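Local coordinates for protein putative thioesterase (Novosphingobium aromaticivorans, PDB 3CJY) that is a putative thioesterase of the acyl-CoA thioesterase family, built from two hotdog domains, that probably hydrolyses acyl-CoA thioesters and is seen to bind calcium, at residues A[32-36]-A[66-70]; A[148-154]-A[165-171]; A[173-177]-A[214-220]; A[187-192]-A[223-227]. One frame throughout, in Å; residues are numbered along the deposited sequence.

Contact 1: residues A[32-36]-A[66-70]; sequences HAYLF and FTPLG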
loop_
_atom_site.group_PDB
_atom_site.type_symbol
_atom_site.label_atom_id
_atom_site.label_comp_id
_atom_site.label_asym_id
_atom_site.label_seq_id
_atom_site.Cartn_x
_atom_site.Cartn_y
_atom_site.Cartn_z
ATOM N N HIS A 32 -12.215 10.312 23.594
ATOM C CA HIS A 32 -11.755 9.111 22.943
ATOM C C HIS A 32 -10.251 8.949 23.123
ATOM O O HIS A 32 -9.471 9.916 23.076
ATOM C CB HIS A 32 -12.098 9.150 21.466
ATOM C CG HIS A 32 -13.525 9.501 21.197
ATOM N ND1 HIS A 32 -14.014 10.780 21.364
ATOM C CD2 HIS A 32 -14.579 8.740 20.815
ATOM C CE1 HIS A 32 -15.310 10.792 21.102
ATOM N NE2 HIS A 32 -15.676 9.568 20.762
ATOM N N ALA A 33 -9.876 7.706 23.339
ATOM C CA ALA A 33 -8.485 7.314 23.490
ATOM C C ALA A 33 -8.373 5.878 23.029
ATOM O O ALA A 33 -8.925 4.951 23.665
ATOM C CB ALA A 33 -8.061 7.441 24.896
ATOM N N TYR A 34 -7.639 5.677 21.943
ATOM C CA TYR A 34 -7.442 4.338 21.402
ATOM C C TYR A 34 -6.031 4.240 20.868
ATOM O O TYR A 34 -5.358 5.250 20.616
ATOM C CB TYR A 34 -8.483 4.007 20.314
ATOM C CG TYR A 34 -8.625 5.132 19.328
ATOM C CD1 TYR A 34 -7.815 5.214 18.194
ATOM C CD2 TYR A 34 -9.538 6.157 19.563
ATOM C CE1 TYR A 34 -7.921 6.281 17.325
ATOM C CE2 TYR A 34 -9.648 7.212 18.701
ATOM C CZ TYR A 34 -8.832 7.278 17.597
ATOM O OH TYR A 34 -8.999 8.351 16.752
ATOM N N LEU A 35 -5.600 3.005 20.710
ATOM C CA LEU A 35 -4.290 2.683 20.183
ATOM C C LEU A 35 -4.117 3.306 18.805
ATOM O O LEU A 35 -4.953 3.157 17.894
ATOM C CB LEU A 35 -4.098 1.157 20.126
ATOM C CG LEU A 35 -2.755 0.642 19.602
ATOM C CD1 LEU A 35 -1.568 1.064 20.467
ATOM C CD2 LEU A 35 -2.836 -0.898 19.488
ATOM N N PHE A 36 -3.037 4.079 18.728
ATOM C CA PHE A 36 -2.583 4.720 17.498
ATOM C C PHE A 36 -2.370 3.669 16.402
ATOM O O PHE A 36 -1.717 2.661 16.608
ATOM C CB PHE A 36 -1.285 5.508 17.819
ATOM C CG PHE A 36 -0.667 6.220 16.656
ATOM C CD1 PHE A 36 -1.423 6.926 15.753
ATOM C CD2 PHE A 36 0.716 6.220 16.537
ATOM C CE1 PHE A 36 -0.812 7.614 14.697
ATOM C CE2 PHE A 36 1.337 6.883 15.482
ATOM C CZ PHE A 36 0.559 7.594 14.588
ATOM N N PHE A 66 -11.579 -1.027 16.896
ATOM C CA PHE A 66 -10.770 -0.158 17.758
ATOM C C PHE A 66 -10.241 -0.877 18.978
ATOM O O PHE A 66 -10.867 -1.794 19.512
ATOM C CB PHE A 66 -11.560 1.092 18.238
ATOM C CG PHE A 66 -11.655 2.195 17.224
ATOM C CD1 PHE A 66 -10.606 3.092 17.047
ATOM C CD2 PHE A 66 -12.809 2.375 16.471
ATOM C CE1 PHE A 66 -10.682 4.135 16.113
ATOM C CE2 PHE A 66 -12.893 3.419 15.522
ATOM C CZ PHE A 66 -11.823 4.305 15.358
ATOM N N THR A 67 -9.054 -0.441 19.399
ATOM C CA THR A 67 -8.409 -0.939 20.612
ATOM C C THR A 67 -8.392 0.207 21.645
ATOM O O THR A 67 -7.580 1.109 21.576
ATOM C CB THR A 67 -7.000 -1.443 20.363
ATOM O OG1 THR A 67 -7.054 -2.402 19.310
ATOM C CG2 THR A 67 -6.401 -2.089 21.629
ATOM N N PRO A 68 -9.335 0.182 22.577
ATOM C CA PRO A 68 -9.389 1.231 23.562
ATOM C C PRO A 68 -8.159 1.328 24.430
ATOM O O PRO A 68 -7.454 0.341 24.694
ATOM C CB PRO A 68 -10.588 0.821 24.439
ATOM C CG PRO A 68 -11.343 -0.195 23.634
ATOM C CD PRO A 68 -10.323 -0.874 22.819
ATOM N N LEU A 69 -7.883 2.545 24.873
ATOM C CA LEU A 69 -6.850 2.743 25.891
ATOM C C LEU A 69 -7.074 1.768 27.037
ATOM O O LEU A 69 -8.197 1.584 27.515
ATOM C CB LEU A 69 -6.941 4.153 26.465
ATOM C CG LEU A 69 -6.046 4.574 27.611
ATOM C CD1 LEU A 69 -4.533 4.534 27.270
ATOM C CD2 LEU A 69 -6.479 5.998 28.033
ATOM N N GLY A 70 -5.989 1.156 27.474
ATOM C CA GLY A 70 -6.026 0.243 28.583
ATOM C C GLY A 70 -6.241 -1.226 28.238
ATOM O O GLY A 70 -6.137 -2.098 29.118
HETATM O O HOH W 1 -7.335 1.506 17.736
#
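Y34 bridges to P68 by a single pair of backbone links in the N-terminal hotdog domain, where the short strand 34-35 leads into helix 37-52 and the loop 66-70 connects strands 56-63 and 72-79. Both links are nearly straight: L69 N donates to A33 O at 2.9 Å with an N-H...O angle of 166°, and L35 N donates to T67 O, also at 2.9 Å. The side chain of Y34, modelled in two conformers of which one is described, starts at CB, 3.3 Å from T67 O. With chi1 at 47°, CG sits between the backbone N and the carbonyl carbon, and the ring lies beside F66. CG meets F66 CD1 at 3.6 Å; farther along, Y34 CE1 meets F66 CE1 at 3.7 Å, and Y34 CZ is 3.9 Å from F66 CE1. In this conformer the edge of F66 meets the face of Y34, CE1 standing over its centre and the planes 66° apart. At the other end A33 CB rests against L69 CD2, while L69 also touches A26 and P23. A water closes the arrangement, donating to L35 O at 2.9 Å and accepting from T67 N at 3.1 Å.

Contact 2: residues A[148-154]-A[165-171]; sequences GIEVREA and RLWLRRK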
loop_
_atom_site.group_PDB
_atom_site.type_symbol
_atom_site.label_atom_id
_atom_site.label_comp_id
_atom_site.label_asym_id
_atom_site.label_seq_id
_atom_site.Cartn_x
_atom_site.Cartn_y
_atom_site.Cartn_z
ATOM N N GLY A 148 4.626 13.039 22.779
ATOM C CA GLY A 148 5.984 12.525 22.736
ATOM C C GLY A 148 6.720 12.794 21.431
ATOM O O GLY A 148 7.849 12.364 21.267
ATOM N N ILE A 149 6.105 13.558 20.544
ATOM C CA ILE A 149 6.715 13.838 19.265
ATOM C C ILE A 149 6.861 15.330 19.073
ATOM O O ILE A 149 5.925 16.086 19.319
ATOM C CB ILE A 149 5.834 13.301 18.099
ATOM C CG1 ILE A 149 5.462 11.819 18.316
ATOM C CG2 ILE A 149 6.547 13.518 16.774
ATOM C CD1 ILE A 149 6.678 10.869 18.427
ATOM N N GLU A 150 8.061 15.744 18.685
ATOM C CA GLU A 150 8.320 17.132 18.351
ATOM C C GLU A 150 7.992 17.336 16.858
ATOM O O GLU A 150 8.516 16.624 15.991
ATOM C CB GLU A 150 9.767 17.524 18.694
ATOM C CG GLU A 150 10.038 19.019 18.477
ATOM C CD GLU A 150 11.424 19.427 18.916
ATOM O OE1 GLU A 150 12.242 18.528 19.278
ATOM O OE2 GLU A 150 11.688 20.648 18.868
ATOM N N VAL A 151 7.095 18.273 16.570
ATOM C CA VAL A 151 6.629 18.506 15.193
ATOM C C VAL A 151 6.866 19.906 14.717
ATOM O O VAL A 151 6.503 20.876 15.393
ATOM C CB VAL A 151 5.096 18.183 15.080
ATOM C CG1 VAL A 151 4.574 18.286 13.671
ATOM C CG2 VAL A 151 4.742 16.799 15.671
ATOM N N ARG A 152 7.503 20.016 13.566
ATOM C CA ARG A 152 7.715 21.300 12.951
ATOM C C ARG A 152 7.154 21.334 11.527
ATOM O O ARG A 152 7.069 20.314 10.833
ATOM C CB ARG A 152 9.183 21.628 12.941
ATOM C CG ARG A 152 9.738 21.725 14.362
ATOM C CD ARG A 152 11.206 22.088 14.358
ATOM N NE ARG A 152 11.747 22.081 15.730
ATOM C CZ ARG A 152 13.028 22.246 16.001
ATOM N NH1 ARG A 152 13.889 22.498 15.038
ATOM N NH2 ARG A 152 13.451 22.169 17.245
ATOM N N GLU A 153 6.775 22.533 11.104
ATOM C CA GLU A 153 6.195 22.729 9.755
ATOM C C GLU A 153 7.294 22.832 8.712
ATOM O O GLU A 153 8.085 23.772 8.750
ATOM C CB GLU A 153 5.399 24.024 9.685
ATOM C CG GLU A 153 4.255 24.151 10.633
ATOM C CD GLU A 153 3.049 23.278 10.282
ATOM O OE1 GLU A 153 3.039 22.700 9.167
ATOM O OE2 GLU A 153 2.098 23.199 11.119
ATOM N N ALA A 154 7.318 21.914 7.742
ATOM C CA ALA A 154 8.364 21.937 6.719
ATOM C C ALA A 154 7.859 22.407 5.350
ATOM O O ALA A 154 8.637 22.503 4.409
ATOM C CB ALA A 154 8.987 20.532 6.572
ATOM N N ARG A 165 3.928 18.645 4.712
ATOM C CA ARG A 165 5.321 18.266 5.007
ATOM C C ARG A 165 5.706 18.717 6.404
ATOM O O ARG A 165 5.659 19.893 6.733
ATOM C CB ARG A 165 6.268 18.827 3.971
ATOM C CG ARG A 165 6.016 18.316 2.596
ATOM C CD ARG A 165 6.745 19.044 1.501
ATOM N NE ARG A 165 6.726 18.232 0.298
ATOM C CZ ARG A 165 6.720 18.704 -0.929
ATOM N NH1 ARG A 165 6.677 20.009 -1.121
ATOM N NH2 ARG A 165 6.727 17.866 -1.950
ATOM N N LEU A 166 5.961 17.729 7.255
ATOM C CA LEU A 166 6.317 17.950 8.654
ATOM C C LEU A 166 7.680 17.334 8.992
ATOM O O LEU A 166 8.007 16.242 8.519
ATOM C CB LEU A 166 5.253 17.262 9.541
ATOM C CG LEU A 166 3.815 17.680 9.327
ATOM C CD1 LEU A 166 2.943 16.786 10.259
ATOM C CD2 LEU A 166 3.626 19.096 9.689
ATOM N N TRP A 167 8.446 18.027 9.827
ATOM C CA TRP A 167 9.609 17.445 10.460
ATOM C C TRP A 167 9.107 16.829 11.775
ATOM O O TRP A 167 8.449 17.487 12.601
ATOM C CB TRP A 167 10.713 18.468 10.756
ATOM C CG TRP A 167 11.513 18.908 9.595
ATOM C CD1 TRP A 167 11.486 20.135 9.012
ATOM C CD2 TRP A 167 12.468 18.139 8.871
ATOM N NE1 TRP A 167 12.388 20.191 7.991
ATOM C CE2 TRP A 167 12.981 18.970 7.847
ATOM C CE3 TRP A 167 12.933 16.846 8.961
ATOM C CZ2 TRP A 167 13.984 18.533 6.961
ATOM C CZ3 TRP A 167 13.913 16.413 8.074
ATOM C CH2 TRP A 167 14.426 17.247 7.102
ATOM N N LEU A 168 9.448 15.568 11.981
ATOM C CA LEU A 168 9.052 14.823 13.175
ATOM C C LEU A 168 10.252 14.254 13.897
ATOM O O LEU A 168 11.174 13.774 13.289
ATOM C CB LEU A 168 8.137 13.639 12.819
ATOM C CG LEU A 168 6.876 13.979 12.036
ATOM C CD1 LEU A 168 6.178 12.639 11.650
ATOM C CD2 LEU A 168 5.958 14.929 12.792
ATOM N N ARG A 169 10.229 14.335 15.215
ATOM C CA ARG A 169 11.318 13.785 15.998
ATOM C C ARG A 169 10.777 13.242 17.308
ATOM O O ARG A 169 10.063 13.970 18.046
ATOM C CB ARG A 169 12.381 14.841 16.283
ATOM C CG ARG A 169 13.565 14.203 17.032
ATOM C CD ARG A 169 14.699 15.154 17.251
ATOM N NE ARG A 169 14.377 16.341 18.039
ATOM C CZ ARG A 169 15.265 17.327 18.230
ATOM N NH1 ARG A 169 16.480 17.221 17.711
ATOM N NH2 ARG A 169 14.958 18.420 18.930
ATOM N N ARG A 170 11.097 11.986 17.580
ATOM C CA ARG A 170 10.737 11.371 18.876
ATOM C C ARG A 170 11.522 12.035 19.995
ATOM O O ARG A 170 12.777 12.116 19.965
ATOM C CB ARG A 170 10.982 9.867 18.901
ATOM C CG ARG A 170 9.928 9.104 18.132
ATOM C CD ARG A 170 10.225 7.703 18.001
ATOM N NE ARG A 170 10.227 7.068 19.287
ATOM C CZ ARG A 170 10.020 5.765 19.443
ATOM N NH1 ARG A 170 9.762 5.001 18.386
ATOM N NH2 ARG A 170 10.026 5.239 20.657
ATOM N N LYS A 171 10.791 12.500 20.998
ATOM C CA LYS A 171 11.429 13.140 22.142
ATOM C C LYS A 171 12.264 12.146 22.952
ATOM O O LYS A 171 13.147 12.547 23.695
ATOM C CB LYS A 171 10.387 13.843 23.030
ATOM C CG LYS A 171 9.770 15.118 22.348
ATOM C CD LYS A 171 8.695 15.788 23.214
ATOM C CE LYS A 171 7.862 16.777 22.431
ATOM N NZ LYS A 171 6.868 17.442 23.353
HETATM O O HOH W 2 12.747 15.882 20.024
HETATM O O HOH W 3 4.228 23.040 6.778
#
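E150 and R169 face each other as a hydrogen-bonded pair of the antiparallel hairpin formed by strands 149-153 and 163-170, in the C-terminal hotdog domain. Backbone bonds set the register: E150 and R169 exchange two, R152 and W167 two more, and K171 N to G148 O and A154 N to R165 O extend the ladder. The ionic group shares its face with W167, whose NE1 binds P125 O and whose CD1 lies 3.5 Å from A154 CB. R169 NH2 reaches E150 OE1 at 2.7 Å, on its syn side but 25° out of the carboxylate plane; the two flat groups stand 50° apart. A bend at chi3 (60°) brings the guanidinium edge to OE1, and a water links R169 NE to the same oxygen. R152 NH2 comes from above the carboxylate plane to E150 OE2 at 2.8 Å, its NH1 going to D128. The other face is apolar at its middle, where V151 CG2 packs 3.6 Å from L168 CD2 and V151 CG1 lies 4.1 Å from L166 CD1. An alanine at E150 removes the carboxylate, and the R169 guanidinium, its NH2 4.4 Å from R152 NH2, would probably be freer to turn. The chemistry is thus divided: two arginines gather round one anion at the E150 end, while I149 and L168 on the other face pack on F184 of helix 178-185.

Contact 3: residues A[173-177]-A[214-220]; sequences GAPLD and AAAPGWC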
loop_
_atom_site.group_PDB
_atom_site.type_symbol
_atom_site.label_atom_id
_atom_site.label_comp_id
_atom_site.label_asym_id
_atom_site.label_seq_id
_atom_site.Cartn_x
_atom_site.Cartn_y
_atom_site.Cartn_z
ATOM N N GLY A 173 14.313 10.025 21.793
ATOM C CA GLY A 173 15.582 9.794 21.083
ATOM C C GLY A 173 15.786 8.427 20.451
ATOM O O GLY A 173 16.928 8.067 20.129
ATOM N N ALA A 174 14.706 7.651 20.284
ATOM C CA ALA A 174 14.806 6.344 19.649
ATOM C C ALA A 174 15.308 6.457 18.207
ATOM O O ALA A 174 15.097 7.467 17.544
ATOM C CB ALA A 174 13.471 5.592 19.660
ATOM N N PRO A 175 16.007 5.428 17.715
ATOM C CA PRO A 175 16.395 5.511 16.309
ATOM C C PRO A 175 15.196 5.423 15.377
ATOM O O PRO A 175 14.090 5.032 15.771
ATOM C CB PRO A 175 17.234 4.270 16.092
ATOM C CG PRO A 175 16.699 3.314 17.021
ATOM C CD PRO A 175 16.300 4.096 18.279
ATOM N N LEU A 176 15.454 5.818 14.143
ATOM C CA LEU A 176 14.478 5.800 13.061
ATOM C C LEU A 176 14.432 4.387 12.481
ATOM O O LEU A 176 14.815 4.110 11.366
ATOM C CB LEU A 176 14.795 6.838 12.023
ATOM C CG LEU A 176 14.480 8.243 12.510
ATOM C CD1 LEU A 176 15.090 9.215 11.496
ATOM C CD2 LEU A 176 13.000 8.486 12.671
ATOM N N ASP A 177 14.022 3.482 13.346
ATOM C CA ASP A 177 13.851 2.079 13.001
ATOM C C ASP A 177 12.469 1.803 12.394
ATOM O O ASP A 177 11.659 2.727 12.205
ATOM C CB ASP A 177 14.137 1.153 14.200
ATOM C CG ASP A 177 13.205 1.382 15.384
ATOM O OD1 ASP A 177 12.234 2.169 15.310
ATOM O OD2 ASP A 177 13.472 0.786 16.436
ATOM N N ALA A 214 16.807 2.063 7.483
ATOM C CA ALA A 214 16.572 2.689 8.770
ATOM C C ALA A 214 17.611 3.743 8.951
ATOM O O ALA A 214 18.542 3.896 8.143
ATOM C CB ALA A 214 16.657 1.687 9.890
ATOM N N ALA A 215 17.501 4.442 10.058
ATOM C CA ALA A 215 18.462 5.492 10.361
ATOM C C ALA A 215 18.639 5.625 11.848
ATOM O O ALA A 215 17.830 5.122 12.662
ATOM C CB ALA A 215 17.968 6.839 9.779
ATOM N N ALA A 216 19.719 6.294 12.201
ATOM C CA ALA A 216 20.045 6.614 13.580
ATOM C C ALA A 216 19.003 7.633 14.083
ATOM O O ALA A 216 18.240 8.211 13.300
ATOM C CB ALA A 216 21.470 7.227 13.639
ATOM N N PRO A 217 18.980 7.894 15.398
ATOM C CA PRO A 217 18.051 8.915 15.914
ATOM C C PRO A 217 18.204 10.269 15.240
ATOM O O PRO A 217 19.296 10.701 14.877
ATOM C CB PRO A 217 18.402 8.997 17.422
ATOM C CG PRO A 217 19.088 7.675 17.720
ATOM C CD PRO A 217 19.793 7.306 16.451
ATOM N N GLY A 218 17.059 10.924 15.089
ATOM C CA GLY A 218 17.000 12.242 14.527
ATOM C C GLY A 218 15.677 12.613 13.911
ATOM O O GLY A 218 14.666 11.983 14.151
ATOM N N TRP A 219 15.739 13.695 13.169
ATOM C CA TRP A 219 14.600 14.237 12.455
ATOM C C TRP A 219 14.231 13.390 11.255
ATOM O O TRP A 219 15.086 12.833 10.564
ATOM C CB TRP A 219 14.884 15.644 11.965
ATOM C CG TRP A 219 14.974 16.648 13.049
ATOM C CD1 TRP A 219 16.092 17.191 13.578
ATOM C CD2 TRP A 219 13.867 17.229 13.749
ATOM N NE1 TRP A 219 15.760 18.093 14.592
ATOM C CE2 TRP A 219 14.395 18.118 14.709
ATOM C CE3 TRP A 219 12.472 17.075 13.662
ATOM C CZ2 TRP A 219 13.574 18.886 15.542
ATOM C CZ3 TRP A 219 11.667 17.789 14.512
ATOM C CH2 TRP A 219 12.216 18.697 15.441
ATOM N N CYS A 220 12.932 13.293 11.060
ATOM C CA CYS A 220 12.376 12.586 9.908
ATOM C C CYS A 220 11.471 13.562 9.139
ATOM O O CYS A 220 10.619 14.231 9.760
ATOM C CB CYS A 220 11.606 11.379 10.407
ATOM S SG CYS A 220 10.699 10.502 9.086
#
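L176 projects into the bend formed by residues 214-220 and contributes the largest share of the contact. Its CB lies 3.9 Å from A215 CB; beyond it CD1 reaches W219 O at 3.7 Å and CD2 reaches C220 CB at 3.9 Å, so the two methyls end against different parts of the bend. CG stands anti to the carbonyl carbon (chi1 -73°), which directs the fork toward C220. The backbone holds this placement with one antiparallel bridge: A215 N donates to L176 O at 3.0 Å from well above the carbonyl plane, and L176 N returns a weak bond to A215 O. L176 is itself the centre of an inverse gamma turn, with D177 N bonded weakly to P175 O. Farther out, P217 lies against the backbone of G173 to P175, its CB 3.2 Å from G173 O and its CD 4.0 Å from P175 CB. Replacing L176 by an alanine would probably open a gap beside C220 CB and W219 O and leave the bend without its wedge. D177, the N-cap residue, accepts from S180 N through OD1. The contact thereby joins the loop entering helix 178-185 to the one entering strand 220-230, with L176 and C220 both touching F184 of that helix.

Contact 4: residues A[187-192]-A[223-227]; sequences FLPIAL and DMIIP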
loop_
_atom_site.group_PDB
_atom_site.type_symbol
_atom_site.label_atom_id
_atom_site.label_comp_id
_atom_site.label_asym_id
_atom_site.label_seq_id
_atom_site.Cartn_x
_atom_site.Cartn_y
_atom_site.Cartn_z
ATOM N N PHE A 187 0.814 9.506 10.215
ATOM C CA PHE A 187 0.464 10.905 10.365
ATOM C C PHE A 187 -0.426 11.406 9.185
ATOM O O PHE A 187 -0.856 12.547 9.139
ATOM C CB PHE A 187 1.713 11.769 10.503
ATOM C CG PHE A 187 2.216 11.900 11.914
ATOM C CD1 PHE A 187 2.615 10.782 12.634
ATOM C CD2 PHE A 187 2.324 13.166 12.500
ATOM C CE1 PHE A 187 3.064 10.881 13.919
ATOM C CE2 PHE A 187 2.807 13.289 13.799
ATOM C CZ PHE A 187 3.187 12.137 14.500
ATOM N N LEU A 188 -0.782 10.500 8.284
ATOM C CA LEU A 188 -1.615 10.891 7.132
ATOM C C LEU A 188 -2.975 11.438 7.545
ATOM O O LEU A 188 -3.510 12.256 6.834
ATOM C CB LEU A 188 -1.753 9.781 6.079
ATOM C CG LEU A 188 -0.614 9.730 5.082
ATOM C CD1 LEU A 188 -0.590 8.431 4.309
ATOM C CD2 LEU A 188 -0.686 10.948 4.135
ATOM N N PRO A 189 -3.583 10.927 8.643
ATOM C CA PRO A 189 -4.867 11.586 9.010
ATOM C C PRO A 189 -4.745 13.110 9.244
ATOM O O PRO A 189 -5.651 13.878 8.947
ATOM C CB PRO A 189 -5.316 10.784 10.237
ATOM C CG PRO A 189 -4.678 9.433 10.043
ATOM C CD PRO A 189 -3.348 9.695 9.437
ATOM N N ILE A 190 -3.587 13.569 9.693
ATOM C CA ILE A 190 -3.341 14.998 9.902
ATOM C C ILE A 190 -3.289 15.682 8.537
ATOM O O ILE A 190 -3.875 16.737 8.339
ATOM C CB ILE A 190 -2.032 15.235 10.709
ATOM C CG1 ILE A 190 -2.221 14.723 12.154
ATOM C CG2 ILE A 190 -1.655 16.694 10.686
ATOM C CD1 ILE A 190 -0.960 14.722 12.948
ATOM N N ALA A 191 -2.695 15.006 7.568
ATOM C CA ALA A 191 -2.614 15.552 6.216
ATOM C C ALA A 191 -4.033 15.643 5.626
ATOM O O ALA A 191 -4.366 16.600 4.908
ATOM C CB ALA A 191 -1.757 14.666 5.318
ATOM N N LEU A 192 -4.884 14.698 5.989
ATOM C CA LEU A 192 -6.277 14.713 5.472
ATOM C C LEU A 192 -7.016 15.921 6.037
ATOM O O LEU A 192 -7.717 16.639 5.322
ATOM C CB LEU A 192 -6.982 13.412 5.793
ATOM C CG LEU A 192 -8.438 13.361 5.372
ATOM C CD1 LEU A 192 -8.598 13.635 3.852
ATOM C CD2 LEU A 192 -9.092 12.038 5.840
ATOM N N ASP A 223 6.624 13.432 4.559
ATOM C CA ASP A 223 6.237 14.082 3.305
ATOM C C ASP A 223 5.008 13.415 2.698
ATOM O O ASP A 223 5.120 12.376 2.067
ATOM C CB ASP A 223 7.505 13.919 2.415
ATOM C CG ASP A 223 7.412 14.574 1.057
ATOM O OD1 ASP A 223 6.502 15.373 0.824
ATOM O OD2 ASP A 223 8.307 14.254 0.231
HETATM N N MSE A 224 3.861 14.062 2.895
HETATM C CA MSE A 224 2.528 13.537 2.630
HETATM C C MSE A 224 1.730 14.217 1.571
HETATM O O MSE A 224 1.833 15.432 1.329
HETATM C CB MSE A 224 1.693 13.611 3.944
HETATM C CG MSE A 224 2.295 12.860 5.107
HETATM SE SE MSE A 224 1.390 12.894 6.773
HETATM C CE MSE A 224 1.864 14.693 7.244
ATOM N N ILE A 225 0.906 13.411 0.911
ATOM C CA ILE A 225 -0.060 13.939 -0.036
ATOM C C ILE A 225 -1.393 13.216 0.132
ATOM O O ILE A 225 -1.442 11.991 0.353
ATOM C CB ILE A 225 0.455 13.844 -1.537
ATOM C CG1 ILE A 225 -0.493 14.556 -2.488
ATOM C CG2 ILE A 225 0.627 12.363 -1.927
ATOM C CD1 ILE A 225 0.081 14.826 -3.884
ATOM N N ILE A 226 -2.474 13.974 0.012
ATOM C CA ILE A 226 -3.841 13.410 -0.097
ATOM C C ILE A 226 -4.263 13.774 -1.523
ATOM O O ILE A 226 -4.587 14.914 -1.826
ATOM C CB ILE A 226 -4.855 14.066 0.896
ATOM C CG1 ILE A 226 -4.376 13.950 2.336
ATOM C CG2 ILE A 226 -6.186 13.409 0.714
ATOM C CD1 ILE A 226 -4.223 12.508 2.844
ATOM N N PRO A 227 -4.199 12.805 -2.456
ATOM C CA PRO A 227 -4.419 13.203 -3.833
ATOM C C PRO A 227 -5.879 13.275 -4.289
ATOM O O PRO A 227 -6.207 13.996 -5.233
ATOM C CB PRO A 227 -3.679 12.093 -4.620
ATOM C CG PRO A 227 -3.860 10.905 -3.789
ATOM C CD PRO A 227 -3.697 11.425 -2.357
#
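F187 gives M224 the face of a peptide group and keeps its ring turned away from strand 223-227. M224, a selenomethionine, sets its SE over the flat unit joining F187 and L188, 3.3 Å from F187 O and 3.6 Å from L188 N. L168 CD1 lies over the centre of one face of the phenyl ring, with CD2 by the rim at CE2; F36 CZ approaches beside CE1, beyond the rim and displaced to the opposite side of the plane. The extended stem of M224 (chi2 179°) carries the selenium to the start of helix 188-196, and its CB meets L188 CD2 at 3.6 Å and A191 CB at 3.9 Å. Two residues on, I226 takes over: CG1 lies 3.7 Å from A191 O, and CG2 meets L192 CD1 at 4.0 Å, the two side chains crossing at about a right angle. The axes of helix 188-192 and strand 223-227 approach to 8.0 Å at a crossing angle of -51°, with the small A191 facing the strand. This is helix-on-sheet packing of the C-terminal hotdog domain, and I226 also touches W118 of the second subunit. Cohesion is mainly van der Waals, SE and I226 also resting on backbone atoms, while F187 O accepts from I190 N at the start of the helix.

How the contacts relate
Contact 1 comes first along the chain and lies in the N-terminal hotdog domain; contacts 2, 3 and 4 share the C-terminal one. Contact 2 closes before contacts 3 and 4 open, whereas these two alternate along the sequence, their segments adjoining at 220-223. Centres of contacts 2 and 3 are 12 Å apart, those of 2 and 4 14 Å. Strands 163-170 and 220-230 are neighbours in the sheet and tie these three together: R165 NE forms a salt bridge with D223 OD1 at 2.9 Å, and W219 packs on R152 and R169. Contact 1, centred 21 Å from contact 4, touches it through F36 and F187, one point where the two halves meet, alongside the pairing of strands 56-63 and 203-211.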